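Local coordinates for protein uridylate-specific endoribonuclease nsp11 (Prrsv 16244b, PDB 5EYI) that probably acts as a uridylate-specific endoribonuclease that trims polyuridine from viral RNA and so hides infection from host double-stranded RNA sensors, at residues K10-N14 with P158-V162; V104-I110 with L180-Y184; R151-R155 with G166-P170. The protein carries 1 engineered substitution. All blocks are in the same frame, centred on the assembly; numbering follows the deposited sequence.

Contact 1: residues K10-N14 with P158-V162; sequences KVAHN and PKESV
K10 and N14, one turn apart on helix 9-14, reach across to the loop P158-V162, and each delivers a nitrogen to an oxygen of that loop. In the first hydrogen bond K10 NZ donates to E160 O at 3.2 Å; NZ stands 68° out of the carbonyl plane, which means that the ammonium comes over the peptide group and not onto a lone pair. In the second, N14 ND2 donates to S161 OG, also at 3.2 Å. This bond is moderately bent, with an angle of 145° at the hydrogen, but OG lies practically in the amide plane of N14.

Van der Waals contact accompanies these bonds. Beyond CG the K10 chain is extended, and it runs over the E160-S161 peptide: CD sits 3.6 Å from E160 C and 3.7 Å from S161 N. Nearer the helix, K10 CG lies 3.9 Å from S161 OG. The total area buried, 172 Å², is small, and K10 and S161 supply most of it.

The contact joins two parts of nsp11, since the helix belongs to the N-terminal domain and the loop to the NendoU domain, which carries the predicted active site. On the loop side, K159 is the centre of an inverse gamma turn, whose bond from E160 N to P158 O, 3.0 Å long, is weak.

The main partner of K10 NZ lies beyond the two segments: it is E111, in a salt bridge, and E160 O is an additional acceptor. D206 links both sides, its OD2 hydrogen-bonded to S161 OG and its backbone O to N14 ND2. Between K10 and N14 on the helix, V11 packs on Y87 and L89 of strand 85-93.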
ATOM      1  N   LYS A  10      17.753  11.114 -14.028  1.00 18.25           N
ATOM      2  CA  LYS A  10      17.216  10.669 -12.740  1.00 18.62           C
ATOM      3  C   LYS A  10      17.778   9.348 -12.204  1.00 19.01           C
ATOM      4  O   LYS A  10      17.913   9.203 -10.992  1.00 19.18           O
ATOM      5  CB  LYS A  10      15.693  10.595 -12.790  1.00 19.03           C
ATOM      6  CG  LYS A  10      15.120   9.592 -13.785  1.00 19.29           C
ATOM      7  CD  LYS A  10      13.667   9.898 -14.068  1.00 19.25           C
ATOM      8  CE  LYS A  10      13.139   9.005 -15.172  1.00 19.98           C
ATOM      9  NZ  LYS A  10      11.735   9.357 -15.503  1.00 20.63           N
ATOM     10  N   VAL A  11      18.095   8.399 -13.091  1.00 18.99           N
ATOM     11  CA  VAL A  11      18.660   7.106 -12.687  1.00 18.59           C
ATOM     12  C   VAL A  11      20.005   7.322 -11.996  1.00 18.48           C
ATOM     13  O   VAL A  11      20.242   6.795 -10.899  1.00 18.15           O
ATOM     14  CB  VAL A  11      18.828   6.142 -13.891  1.00 18.71           C
ATOM     15  CG1 VAL A  11      19.784   5.002 -13.580  1.00 18.70           C
ATOM     16  CG2 VAL A  11      17.481   5.577 -14.315  1.00 19.03           C
ATOM     17  N   ALA A  12      20.881   8.077 -12.655  1.00 17.87           N
ATOM     18  CA  ALA A  12      22.198   8.400 -12.095  1.00 17.96           C
ATOM     19  C   ALA A  12      22.062   9.235 -10.822  1.00 18.55           C
ATOM     20  O   ALA A  12      22.747   8.957  -9.846  1.00 18.60           O
ATOM     21  CB  ALA A  12      23.065   9.128 -13.118  1.00 17.46           C
ATOM     22  N   HIS A  13      21.174  10.240 -10.834  1.00 18.86           N
ATOM     23  CA  HIS A  13      20.962  11.095  -9.658  1.00 19.56           C
ATOM     24  C   HIS A  13      20.576  10.252  -8.441  1.00 20.43           C
ATOM     25  O   HIS A  13      21.144  10.421  -7.360  1.00 21.00           O
ATOM     26  CB  HIS A  13      19.875  12.145  -9.882  1.00 19.13           C
ATOM     27  CG  HIS A  13      20.171  13.135 -10.960  1.00 18.57           C
ATOM     28  ND1 HIS A  13      21.435  13.348 -11.465  1.00 19.62           N
ATOM     29  CD2 HIS A  13      19.358  13.994 -11.617  1.00 18.63           C
ATOM     30  CE1 HIS A  13      21.381  14.277 -12.402  1.00 18.87           C
ATOM     31  NE2 HIS A  13      20.135  14.694 -12.504  1.00 18.73           N
ATOM     32  N   ASN A  14      19.661   9.307  -8.636  1.00 20.39           N
ATOM     33  CA  ASN A  14      19.227   8.422  -7.550  1.00 20.68           C
ATOM     34  C   ASN A  14      20.355   7.574  -6.957  1.00 21.74           C
ATOM     35  O   ASN A  14      20.241   7.131  -5.821  1.00 22.72           O
ATOM     36  CB  ASN A  14      18.067   7.524  -8.012  1.00 19.66           C
ATOM     37  CG  ASN A  14      16.813   8.320  -8.369  1.00 19.51           C
ATOM     38  OD1 ASN A  14      16.635   9.446  -7.926  1.00 20.19           O
ATOM     39  ND2 ASN A  14      15.950   7.740  -9.176  1.00 18.74           N
ATOM     40  N   PRO A 158       6.481  16.481 -14.728  1.00 19.49           N
ATOM     41  CA  PRO A 158       7.843  16.559 -14.192  1.00 19.70           C
ATOM     42  C   PRO A 158       8.705  15.359 -14.609  1.00 20.63           C
ATOM     43  O   PRO A 158       8.216  14.215 -14.627  1.00 20.35           O
ATOM     44  CB  PRO A 158       7.631  16.566 -12.677  1.00 19.69           C
ATOM     45  CG  PRO A 158       6.233  17.037 -12.468  1.00 19.61           C
ATOM     46  CD  PRO A 158       5.453  16.634 -13.680  1.00 19.30           C
ATOM     47  N   LYS A 159       9.969  15.622 -14.931  1.00 21.18           N
ATOM     48  CA  LYS A 159      10.888  14.574 -15.365  1.00 22.35           C
ATOM     49  C   LYS A 159      11.509  13.923 -14.146  1.00 22.39           C
ATOM     50  O   LYS A 159      12.666  14.163 -13.811  1.00 23.62           O
ATOM     51  CB  LYS A 159      11.950  15.142 -16.302  1.00 23.68           C
ATOM     52  CG  LYS A 159      11.378  15.647 -17.618  1.00 25.20           C
ATOM     53  CD  LYS A 159      12.409  16.486 -18.342  1.00 27.43           C
ATOM     54  CE  LYS A 159      11.924  16.930 -19.706  1.00 29.64           C
ATOM     55  NZ  LYS A 159      13.058  17.531 -20.468  1.00 31.83           N
ATOM     56  N   GLU A 160      10.710  13.092 -13.492  1.00 21.89           N
ATOM     57  CA  GLU A 160      11.041  12.497 -12.208  1.00 21.51           C
ATOM     58  C   GLU A 160      10.715  11.017 -12.277  1.00 20.48           C
ATOM     59  O   GLU A 160       9.988  10.582 -13.179  1.00 21.11           O
ATOM     60  CB  GLU A 160      10.184  13.132 -11.111  1.00 22.43           C
ATOM     61  CG  GLU A 160      10.359  14.627 -10.929  1.00 24.11           C
ATOM     62  CD  GLU A 160      11.696  15.013 -10.315  1.00 26.25           C
ATOM     63  OE1 GLU A 160      12.282  14.223  -9.539  1.00 28.44           O
ATOM     64  OE2 GLU A 160      12.162  16.134 -10.592  1.00 27.65           O
ATOM     65  N   SER A 161      11.225  10.257 -11.315  1.00 18.58           N
ATOM     66  CA  SER A 161      10.903   8.831 -11.189  1.00 18.00           C
ATOM     67  C   SER A 161       9.436   8.651 -10.742  1.00 17.76           C
ATOM     68  O   SER A 161       8.663   7.925 -11.383  1.00 17.24           O
ATOM     69  CB  SER A 161      11.866   8.152 -10.213  1.00 18.12           C
ATOM     70  OG  SER A 161      13.190   8.120 -10.740  1.00 17.58           O
ATOM     71  N   VAL A 162       9.072   9.339  -9.662  1.00 17.02           N
ATOM     72  CA  VAL A 162       7.681   9.510  -9.258  1.00 16.95           C
ATOM     73  C   VAL A 162       7.338  10.986  -9.395  1.00 17.16           C
ATOM     74  O   VAL A 162       7.817  11.816  -8.629  1.00 17.78           O
ATOM     75  CB  VAL A 162       7.435   9.036  -7.823  1.00 16.79           C
ATOM     76  CG1 VAL A 162       5.956   9.106  -7.502  1.00 17.07           C
ATOM     77  CG2 VAL A 162       7.949   7.616  -7.642  1.00 16.97           C
TER

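Contact 2: residues V104-I110 with L180-Y184; sequences VFSTGRI and LTDVY
D182 sends its carboxylate to the backbone of T107 and I110, at the start of the short helix 109-112 within the EndoU-type catalytic part of the protein. G108 holds the N-cap position of that helix; D182 takes one amide just before it, T107 N, and one in the first turn, I110 N.

Along D182, CB lies 3.6 Å from T107 OG1 and also touches I110 CD1. With chi1 at 68°, CG is set between the backbone N and the carbonyl carbon, which turns the carboxylate toward V104-I110 and brings CG within 3.3 Å of T107 OG1. OD1 accepts from T107 N at 3.0 Å, the donor sitting 52° out of the carboxylate plane. OD2 takes I110 N at 2.9 Å in a nearly straight bond, 172° at the hydrogen, through the lone pair facing away from OD1. A water also donates to OD2, at 2.6 Å, and accepts from G108 N.

The backbone of D182 is gripped too. Its O accepts from T107 OG1 at 2.6 Å and from R109 NH2 at 2.8 Å, the two donors arriving from opposite faces of the carbonyl plane. A second water accepts from D182 N and donates to S106 OG, which is also hydrogen-bonded to D206. The bend of R109 at chi3 brings the edge of its guanidinium, by way of NH2, to D182 O, while NH1 forms a salt bridge with E122. R109 NE donates to T107 OG1, nearly in the guanidinium plane, and that hydroxyl in turn donates to D182 O.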
ATOM      1  N   VAL A 104      13.076  -1.572 -10.807  1.00 24.72           N
ATOM      2  CA  VAL A 104      12.356  -1.336 -12.055  1.00 24.88           C
ATOM      3  C   VAL A 104      12.825   0.005 -12.621  1.00 22.13           C
ATOM      4  O   VAL A 104      13.418   0.827 -11.905  1.00 20.06           O
ATOM      5  CB  VAL A 104      10.807  -1.429 -11.917  1.00 26.81           C
ATOM      6  CG1 VAL A 104      10.415  -2.757 -11.287  1.00 28.49           C
ATOM      7  CG2 VAL A 104      10.211  -0.296 -11.108  1.00 27.59           C
ATOM      8  N   PHE A 105      12.562   0.211 -13.909  1.00 20.54           N
ATOM      9  CA  PHE A 105      13.063   1.381 -14.621  1.00 19.82           C
ATOM     10  C   PHE A 105      11.947   2.182 -15.261  1.00 19.00           C
ATOM     11  O   PHE A 105      10.984   1.625 -15.771  1.00 19.64           O
ATOM     12  CB  PHE A 105      14.093   0.949 -15.670  1.00 19.83           C
ATOM     13  CG  PHE A 105      15.405   0.525 -15.075  1.00 20.05           C
ATOM     14  CD1 PHE A 105      16.334   1.474 -14.684  1.00 20.00           C
ATOM     15  CD2 PHE A 105      15.701  -0.818 -14.884  1.00 20.08           C
ATOM     16  CE1 PHE A 105      17.538   1.096 -14.115  1.00 20.62           C
ATOM     17  CE2 PHE A 105      16.902  -1.202 -14.313  1.00 20.04           C
ATOM     18  CZ  PHE A 105      17.823  -0.248 -13.932  1.00 20.36           C
ATOM     19  N   SER A 106      12.082   3.499 -15.229  1.00 18.41           N
ATOM     20  CA  SER A 106      11.251   4.381 -16.037  1.00 17.97           C
ATOM     21  C   SER A 106      11.592   4.159 -17.504  1.00 17.81           C
ATOM     22  O   SER A 106      12.735   3.851 -17.846  1.00 17.93           O
ATOM     23  CB  SER A 106      11.495   5.842 -15.675  1.00 17.88           C
ATOM     24  OG  SER A 106      11.014   6.121 -14.378  1.00 18.40           O
ATOM     25  N   THR A 107      10.606   4.354 -18.367  1.00 17.68           N
ATOM     26  CA  THR A 107      10.700   3.943 -19.772  1.00 17.67           C
ATOM     27  C   THR A 107      11.127   5.031 -20.743  1.00 17.76           C
ATOM     28  O   THR A 107      11.260   4.762 -21.937  1.00 18.66           O
ATOM     29  CB  THR A 107       9.348   3.399 -20.236  1.00 17.50           C
ATOM     30  OG1 THR A 107       8.341   4.393 -20.005  1.00 17.29           O
ATOM     31  CG2 THR A 107       9.011   2.139 -19.475  1.00 17.65           C
ATOM     32  N   GLY A 108      11.322   6.254 -20.252  1.00 17.92           N
ATOM     33  CA  GLY A 108      11.651   7.396 -21.106  1.00 17.31           C
ATOM     34  C   GLY A 108      10.452   8.116 -21.689  1.00 17.30           C
ATOM     35  O   GLY A 108      10.616   9.137 -22.377  1.00 16.39           O
ATOM     36  N   ARG A 109       9.246   7.625 -21.407  1.00 17.34           N
ATOM     37  CA  ARG A 109       8.035   8.209 -22.003  1.00 18.04           C
ATOM     38  C   ARG A 109       7.756   9.624 -21.515  1.00 19.05           C
ATOM     39  O   ARG A 109       7.324  10.488 -22.301  1.00 18.55           O
ATOM     40  CB  ARG A 109       6.821   7.324 -21.749  1.00 17.94           C
ATOM     41  CG  ARG A 109       6.737   6.193 -22.748  1.00 17.99           C
ATOM     42  CD  ARG A 109       5.539   5.322 -22.492  1.00 17.67           C
ATOM     43  NE  ARG A 109       5.726   4.452 -21.343  1.00 17.58           N
ATOM     44  CZ  ARG A 109       4.875   3.495 -20.983  1.00 17.54           C
ATOM     45  NH1 ARG A 109       3.778   3.270 -21.711  1.00 17.32           N
ATOM     46  NH2 ARG A 109       5.131   2.752 -19.910  1.00 16.92           N
ATOM     47  N   ILE A 110       7.991   9.857 -20.228  1.00 19.51           N
ATOM     48  CA  ILE A 110       7.862  11.208 -19.677  1.00 21.13           C
ATOM     49  C   ILE A 110       8.813  12.191 -20.394  1.00 21.50           C
ATOM     50  O   ILE A 110       8.389  13.258 -20.814  1.00 20.54           O
ATOM     51  CB  ILE A 110       8.057  11.216 -18.141  1.00 21.54           C
ATOM     52  CG1 ILE A 110       6.832  10.591 -17.464  1.00 21.85           C
ATOM     53  CG2 ILE A 110       8.255  12.630 -17.608  1.00 22.01           C
ATOM     54  CD1 ILE A 110       7.099  10.086 -16.063  1.00 22.56           C
ATOM     55  N   LEU A 180       2.594   9.842 -10.323  1.00 19.96           N
ATOM     56  CA  LEU A 180       2.563   9.295 -11.663  1.00 20.33           C
ATOM     57  C   LEU A 180       3.923   8.732 -12.021  1.00 19.07           C
ATOM     58  O   LEU A 180       4.944   9.313 -11.650  1.00 18.42           O
ATOM     59  CB  LEU A 180       2.175  10.422 -12.616  1.00 21.80           C
ATOM     60  CG  LEU A 180       2.068  10.160 -14.112  1.00 22.47           C
ATOM     61  CD1 LEU A 180       1.012  11.104 -14.689  1.00 23.34           C
ATOM     62  CD2 LEU A 180       3.406  10.311 -14.829  1.00 22.55           C
ATOM     63  N   THR A 181       3.933   7.601 -12.728  1.00 18.04           N
ATOM     64  CA  THR A 181       5.158   7.051 -13.318  1.00 18.19           C
ATOM     65  C   THR A 181       4.899   6.679 -14.769  1.00 17.93           C
ATOM     66  O   THR A 181       3.758   6.712 -15.222  1.00 17.07           O
ATOM     67  CB  THR A 181       5.661   5.797 -12.570  1.00 18.34           C
ATOM     68  OG1 THR A 181       4.824   4.673 -12.864  1.00 18.24           O
ATOM     69  CG2 THR A 181       5.679   6.032 -11.074  1.00 18.85           C
ATOM     70  N   ASP A 182       5.971   6.341 -15.485  1.00 18.38           N
ATOM     71  CA  ASP A 182       5.859   5.737 -16.814  1.00 18.72           C
ATOM     72  C   ASP A 182       6.438   4.318 -16.886  1.00 19.13           C
ATOM     73  O   ASP A 182       6.859   3.866 -17.958  1.00 19.18           O
ATOM     74  CB  ASP A 182       6.475   6.646 -17.879  1.00 18.96           C
ATOM     75  CG  ASP A 182       7.976   6.769 -17.772  1.00 19.20           C
ATOM     76  OD1 ASP A 182       8.611   6.035 -16.977  1.00 18.53           O
ATOM     77  OD2 ASP A 182       8.522   7.606 -18.515  1.00 19.33           O
ATOM     78  N   VAL A 183       6.440   3.611 -15.756  1.00 19.32           N
ATOM     79  CA  VAL A 183       6.958   2.250 -15.732  1.00 19.98           C
ATOM     80  C   VAL A 183       6.109   1.338 -16.624  1.00 19.25           C
ATOM     81  O   VAL A 183       4.893   1.524 -16.745  1.00 19.39           O
ATOM     82  CB  VAL A 183       7.027   1.646 -14.309  1.00 20.87           C
ATOM     83  CG1 VAL A 183       7.870   2.522 -13.396  1.00 21.65           C
ATOM     84  CG2 VAL A 183       5.643   1.430 -13.719  1.00 21.95           C
ATOM     85  N   TYR A 184       6.764   0.359 -17.233  1.00 18.68           N
ATOM     86  CA  TYR A 184       6.097  -0.679 -18.007  1.00 19.14           C
ATOM     87  C   TYR A 184       5.197  -1.487 -17.079  1.00 19.03           C
ATOM     88  O   TYR A 184       5.699  -2.229 -16.241  1.00 19.11           O
ATOM     89  CB  TYR A 184       7.140  -1.579 -18.672  1.00 19.28           C
ATOM     90  CG  TYR A 184       6.573  -2.654 -19.567  1.00 19.85           C
ATOM     91  CD1 TYR A 184       6.877  -3.997 -19.358  1.00 20.34           C
ATOM     92  CD2 TYR A 184       5.720  -2.331 -20.615  1.00 20.24           C
ATOM     93  CE1 TYR A 184       6.358  -4.987 -20.181  1.00 20.72           C
ATOM     94  CE2 TYR A 184       5.200  -3.317 -21.446  1.00 20.82           C
ATOM     95  CZ  TYR A 184       5.531  -4.641 -21.229  1.00 20.46           C
ATOM     96  OH  TYR A 184       5.006  -5.614 -22.044  1.00 20.93           O
TER
HETATM   97  O   HOH W   1       9.315  -0.312 -16.560  1.00 21.44           O
HETATM   98  O   HOH W   2       8.513   6.955 -13.999  1.00 20.17           O
HETATM   99  O   HOH W   3      11.001   8.214 -17.822  1.00 17.83           O

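Contact 3: residues R151-R155 with G166-P170. With SO4 (sulfate ion), chain C.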
ATOM      1  N   ARG A 151      -5.790   9.160 -18.242  1.00 18.58           N
ATOM      2  CA  ARG A 151      -6.596  10.321 -18.607  1.00 19.84           C
ATOM      3  C   ARG A 151      -6.313  11.505 -17.693  1.00 19.26           C
ATOM      4  O   ARG A 151      -5.643  11.371 -16.657  1.00 18.24           O
ATOM      5  CB  ARG A 151      -8.068   9.978 -18.526  1.00 21.04           C
ATOM      6  CG  ARG A 151      -8.514   9.009 -19.592  1.00 23.03           C
ATOM      7  CD  ARG A 151      -9.921   8.538 -19.292  1.00 25.54           C
ATOM      8  NE  ARG A 151     -10.441   7.648 -20.324  1.00 27.94           N
ATOM      9  CZ  ARG A 151     -11.406   6.739 -20.136  1.00 30.44           C
ATOM     10  NH1 ARG A 151     -11.983   6.576 -18.947  1.00 29.65           N
ATOM     11  NH2 ARG A 151     -11.789   5.968 -21.156  1.00 32.56           N
ATOM     12  N   TYR A 152      -6.819  12.664 -18.116  1.00 19.06           N
ATOM     13  CA  TYR A 152      -6.884  13.879 -17.301  1.00 19.49           C
ATOM     14  C   TYR A 152      -5.513  14.511 -16.952  1.00 18.97           C
ATOM     15  O   TYR A 152      -5.429  15.369 -16.065  1.00 19.58           O
ATOM     16  CB  TYR A 152      -7.724  13.601 -16.040  1.00 20.40           C
ATOM     17  CG  TYR A 152      -9.028  12.882 -16.349  1.00 21.30           C
ATOM     18  CD1 TYR A 152      -9.893  13.359 -17.333  1.00 21.96           C
ATOM     19  CD2 TYR A 152      -9.385  11.708 -15.678  1.00 22.40           C
ATOM     20  CE1 TYR A 152     -11.076  12.703 -17.633  1.00 22.54           C
ATOM     21  CE2 TYR A 152     -10.567  11.039 -15.975  1.00 22.81           C
ATOM     22  CZ  TYR A 152     -11.403  11.541 -16.957  1.00 23.07           C
ATOM     23  OH  TYR A 152     -12.572  10.896 -17.269  1.00 24.16           O
ATOM     24  N   LEU A 153      -4.459  14.125 -17.666  1.00 17.98           N
ATOM     25  CA  LEU A 153      -3.116  14.593 -17.344  1.00 18.19           C
ATOM     26  C   LEU A 153      -2.850  15.961 -17.961  1.00 18.12           C
ATOM     27  O   LEU A 153      -3.419  16.292 -19.003  1.00 17.19           O
ATOM     28  CB  LEU A 153      -2.060  13.622 -17.852  1.00 18.28           C
ATOM     29  CG  LEU A 153      -2.117  12.199 -17.312  1.00 18.30           C
ATOM     30  CD1 LEU A 153      -0.910  11.458 -17.854  1.00 18.02           C
ATOM     31  CD2 LEU A 153      -2.170  12.163 -15.788  1.00 18.23           C
ATOM     32  N   PRO A 154      -1.980  16.764 -17.320  1.00 18.46           N
ATOM     33  CA  PRO A 154      -1.599  18.060 -17.890  1.00 18.51           C
ATOM     34  C   PRO A 154      -0.560  17.897 -18.990  1.00 19.23           C
ATOM     35  O   PRO A 154       0.001  16.818 -19.161  1.00 19.71           O
ATOM     36  CB  PRO A 154      -0.992  18.784 -16.701  1.00 18.39           C
ATOM     37  CG  PRO A 154      -0.375  17.690 -15.888  1.00 18.35           C
ATOM     38  CD  PRO A 154      -1.264  16.486 -16.060  1.00 18.06           C
ATOM     39  N   ARG A 155      -0.283  18.973 -19.711  1.00 20.85           N
ATOM     40  CA  ARG A 155       0.709  18.941 -20.787  1.00 21.99           C
ATOM     41  C   ARG A 155       2.163  18.806 -20.302  1.00 20.34           C
ATOM     42  O   ARG A 155       2.963  18.176 -20.980  1.00 20.00           O
ATOM     43  CB  ARG A 155       0.543  20.155 -21.708  1.00 24.15           C
ATOM     44  CG  ARG A 155      -0.646  20.022 -22.649  1.00 26.17           C
ATOM     45  CD  ARG A 155      -0.962  21.330 -23.345  1.00 27.98           C
ATOM     46  NE  ARG A 155       0.124  21.779 -24.229  1.00 30.92           N
ATOM     47  CZ  ARG A 155       0.218  21.554 -25.545  1.00 30.89           C
ATOM     48  NH1 ARG A 155      -0.704  20.861 -26.207  1.00 31.65           N
ATOM     49  NH2 ARG A 155       1.263  22.031 -26.211  1.00 31.86           N
ATOM     50  N   GLY A 166      -1.217  17.644 -10.924  1.00 17.47           N
ATOM     51  CA  GLY A 166      -2.649  17.877 -10.779  1.00 16.97           C
ATOM     52  C   GLY A 166      -3.351  17.307 -11.995  1.00 17.03           C
ATOM     53  O   GLY A 166      -2.793  17.305 -13.094  1.00 16.24           O
ATOM     54  N   VAL A 167      -4.570  16.820 -11.801  1.00 17.27           N
ATOM     55  CA  VAL A 167      -5.325  16.176 -12.872  1.00 18.06           C
ATOM     56  C   VAL A 167      -6.699  16.809 -12.969  1.00 18.13           C
ATOM     57  O   VAL A 167      -7.253  17.225 -11.959  1.00 18.59           O
ATOM     58  CB  VAL A 167      -5.430  14.640 -12.672  1.00 18.46           C
ATOM     59  CG1 VAL A 167      -4.072  13.998 -12.869  1.00 18.78           C
ATOM     60  CG2 VAL A 167      -5.983  14.270 -11.305  1.00 18.54           C
ATOM     61  N   SER A 168      -7.234  16.874 -14.182  1.00 18.53           N
ATOM     62  CA  SER A 168      -8.471  17.615 -14.460  1.00 19.12           C
ATOM     63  C   SER A 168      -9.348  16.916 -15.496  1.00 19.29           C
ATOM     64  O   SER A 168      -8.876  16.525 -16.580  1.00 18.61           O
ATOM     65  CB  SER A 168      -8.136  19.035 -14.958  1.00 19.57           C
ATOM     66  OG  SER A 168      -9.278  19.723 -15.473  1.00 19.97           O
ATOM     67  N   SER A 169     -10.623  16.759 -15.149  1.00 19.68           N
ATOM     68  CA  SER A 169     -11.675  16.480 -16.124  1.00 21.28           C
ATOM     69  C   SER A 169     -12.373  17.823 -16.356  1.00 21.51           C
ATOM     70  O   SER A 169     -13.156  18.253 -15.506  1.00 21.46           O
ATOM     71  CB  SER A 169     -12.653  15.437 -15.579  1.00 21.75           C
ATOM     72  OG  SER A 169     -13.642  15.164 -16.553  1.00 22.90           O
ATOM     73  N   PRO A 170     -12.049  18.519 -17.466  1.00 22.98           N
ATOM     74  CA  PRO A 170     -12.482  19.915 -17.652  1.00 24.09           C
ATOM     75  C   PRO A 170     -13.971  20.138 -17.444  1.00 24.42           C
ATOM     76  O   PRO A 170     -14.785  19.382 -17.969  1.00 25.52           O
ATOM     77  CB  PRO A 170     -12.111  20.209 -19.110  1.00 23.79           C
ATOM     78  CG  PRO A 170     -10.969  19.311 -19.384  1.00 23.71           C
ATOM     79  CD  PRO A 170     -11.274  18.050 -18.631  1.00 23.76           C
TER
HETATM   80  S   SO4 C 301      -9.654   7.677 -23.665  1.00 43.35           S
HETATM   81  O1  SO4 C 301      -8.974   7.824 -24.965  1.00 39.05           O
HETATM   82  O2  SO4 C 301     -11.044   8.183 -23.737  1.00 46.20           O
HETATM   83  O3  SO4 C 301      -8.853   8.472 -22.708  1.00 45.45           O
HETATM   84  O4  SO4 C 301      -9.768   6.276 -23.184  1.00 42.51           O
HETATM   85  O   HOH W   4     -14.639  12.410 -17.936  1.00 52.25           O
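Y152 O accepts a hydrogen bond from S168 N, docking the loop R151-R155 on strand 163-169 of the antiparallel hairpin formed with strand 173-180. The bond is 3.0 Å long and 163° at the hydrogen, and S168 N lies in the carbonyl plane on a lone pair. The same oxygen has a CA-H...O contact with V167 CA at 3.3 Å.

Side chains extend this contact. S169 CB makes an off-centre CH-pi contact with the Y152 ring, 4.2 Å from its centroid, and a water bridges Y152 OH and S169 OG. L153 and V167 run alongside each other in the same direction, and L153 CD2 is 3.9 Å from V167 CG1.

Farther out, R151 CB stands 3.5 Å above the centre of one face of the Y152 ring, while V142 and V137 also touch this tyrosine. V167 is held in the hairpin by backbone pairing with A175, an engineered residue at a predicted active-site position. The extended R151 chain carries its guanidinium to a sulfate, probably from the crystallisation liquor: R151 NE donates to O3 at 3.0 Å and NH2 to O4 at 2.9 Å.

How the contacts relate
Contacts 1 and 2 adjoin, with centres about 10 Å apart: P158 O lies 3.4 Å from I110 CG2, and S161 O lies 3.5 Å from T181 CG2. D206 is a shared partner of both. Contact 3, whose segments both fall in sequence between those of contact 2, has its centre about 18 Å from that of contact 2, yet L180 CD1 touches L153 CD2 at 3.5 Å. Contacts 2 and 3 both come near the predicted active site: the L180 side chain is about 6 Å from that of H146, and the V167 side chain about 4 Å from that of the engineered A175. Contact 1 lies away from it.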